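Local coordinates for nucleoside diphosphate kinase (Aquifex aeolicus, PDB 3ZTP), which probably transfers the gamma phosphate of ATP to nucleoside diphosphates by a ping-pong mechanism, through a phosphorylated enzyme intermediate, at residues Arg5-Val10 against Ala74-Gly79. Numbering follows the deposited sequence.
Sequences RTLIIV and AAVLEG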
# COMPACT_ATOMS: atom_id res chain seq x y z
N ARG A 5 6.16 -3.08 20.59
CA ARG A 5 5.09 -2.92 19.62
C ARG A 5 4.24 -4.18 19.57
O ARG A 5 4.75 -5.31 19.63
CB ARG A 5 5.65 -2.66 18.24
CG ARG A 5 6.28 -1.31 18.08
CD ARG A 5 6.94 -1.15 16.73
NE ARG A 5 7.47 0.21 16.60
CZ ARG A 5 8.18 0.63 15.56
NH1 ARG A 5 8.43 -0.19 14.56
NH2 ARG A 5 8.63 1.88 15.53
N THR A 6 2.93 -4.00 19.45
CA THR A 6 2.03 -5.13 19.33
C THR A 6 1.03 -4.83 18.24
O THR A 6 0.82 -3.66 17.89
CB THR A 6 1.35 -5.46 20.68
OG1 THR A 6 0.67 -6.69 20.52
CG2 THR A 6 0.34 -4.39 21.11
N LEU A 7 0.42 -5.86 17.68
CA LEU A 7 -0.59 -5.68 16.63
C LEU A 7 -1.96 -5.92 17.21
O LEU A 7 -2.17 -6.95 17.87
CB LEU A 7 -0.35 -6.66 15.49
CG LEU A 7 -1.30 -6.43 14.31
CD1 LEU A 7 -0.83 -5.30 13.41
CD2 LEU A 7 -1.57 -7.69 13.51
N ILE A 8 -2.91 -5.02 16.94
CA ILE A 8 -4.32 -5.33 17.15
C ILE A 8 -5.04 -5.40 15.82
O ILE A 8 -4.69 -4.71 14.85
CB ILE A 8 -5.04 -4.34 18.10
CG1 ILE A 8 -4.96 -2.89 17.58
CG2 ILE A 8 -4.47 -4.45 19.50
CD1 ILE A 8 -5.95 -1.93 18.24
N ILE A 9 -6.07 -6.24 15.77
CA ILE A 9 -7.01 -6.24 14.64
C ILE A 9 -8.42 -6.15 15.21
O ILE A 9 -8.81 -6.99 16.02
CB ILE A 9 -6.91 -7.49 13.75
CG1 ILE A 9 -5.47 -7.68 13.30
CG2 ILE A 9 -7.84 -7.32 12.57
CD1 ILE A 9 -5.26 -8.98 12.50
N VAL A 10 -9.16 -5.14 14.76
CA VAL A 10 -10.58 -5.01 15.11
C VAL A 10 -11.34 -5.89 14.15
O VAL A 10 -11.25 -5.71 12.92
CB VAL A 10 -11.03 -3.55 15.04
CG1 VAL A 10 -12.52 -3.41 15.34
CG2 VAL A 10 -10.20 -2.71 16.01
N ALA A 74 -6.45 -2.99 11.28
CA ALA A 74 -5.29 -3.31 12.11
C ALA A 74 -4.54 -2.05 12.51
O ALA A 74 -4.55 -1.05 11.78
CB ALA A 74 -4.34 -4.25 11.35
N ALA A 75 -3.90 -2.11 13.68
CA ALA A 75 -3.05 -1.03 14.17
C ALA A 75 -1.84 -1.60 14.86
O ALA A 75 -1.93 -2.66 15.50
CB ALA A 75 -3.82 -0.15 15.15
N VAL A 76 -0.72 -0.91 14.72
CA VAL A 76 0.44 -1.21 15.52
C VAL A 76 0.42 -0.23 16.69
O VAL A 76 0.35 0.98 16.48
CB VAL A 76 1.75 -1.05 14.72
CG1 VAL A 76 2.96 -1.25 15.63
CG2 VAL A 76 1.78 -2.02 13.55
N LEU A 77 0.48 -0.77 17.90
CA LEU A 77 0.50 0.01 19.12
C LEU A 77 1.86 -0.10 19.76
O LEU A 77 2.40 -1.19 19.91
CB LEU A 77 -0.56 -0.51 20.10
CG LEU A 77 -1.99 -0.52 19.58
CD1 LEU A 77 -2.88 -1.04 20.67
CD2 LEU A 77 -2.42 0.86 19.13
N GLU A 78 2.41 1.05 20.16
CA GLU A 78 3.73 1.11 20.78
C GLU A 78 3.65 1.75 22.16
O GLU A 78 3.01 2.77 22.35
CB GLU A 78 4.67 1.91 19.88
CG GLU A 78 6.08 2.06 20.40
CD GLU A 78 6.93 2.86 19.44
OE1 GLU A 78 7.23 2.35 18.33
OE2 GLU A 78 7.27 4.01 19.75
N GLY A 79 4.31 1.12 23.11
CA GLY A 79 4.41 1.68 24.44
C GLY A 79 5.10 0.74 25.40
O GLY A 79 5.40 -0.40 25.07
O HOH W 1 8.82 4.38 17.28
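Glu78 OE1 takes two N-H groups of Arg5 and one hydrogen from water 1. In this salt bridge Arg5 NE lies 2.8 Å from Glu78 OE1 in a nearly straight bond, N-H...O 163°. Arg5 NH2 reaches the same Glu78 OE1 at 3.2 Å, more bent at 135°. The grip is side-on, with NE and NH2 both on one oxygen; guanidinium and carboxylate are nearly coplanar, 5° apart. Water 1 donates to Glu78 OE1 and accepts from Arg5 NH2, closing a small ring. The two side chains, both extended, run side by side and point the same way, which brings their charged groups together. The pair sits at the exposed end of an otherwise buried contact.

Strands 3-10 and 72-78 are the two central, antiparallel neighbours of the four-stranded sheet in the ferredoxin-like fold of NDP kinases. Thr6-Leu77 and Ile8-Ala75 are hydrogen-bonded pairs; Thr6 N to Leu77 O is 2.9 Å. On the face of Thr6 and Ile8, Ile8 CG1 rests on Ala75 CB at 3.8 Å. Ile8 CG2 meets Leu77 CD1 at 3.9 Å, the side chains crossing at about a right angle. Helices 20-29 and 82-90 pack on this face, through Phe27 and Val86. On the other face, Leu7 CD1 touches Val76 CG2 at 4.2 Å, and Phe136 lies against both residues. Ile9 CG1 meets Ala74 CB at 4.1 Å, and the Ile9 side chain lies close to His120, predicted to form the phosphohistidine intermediate.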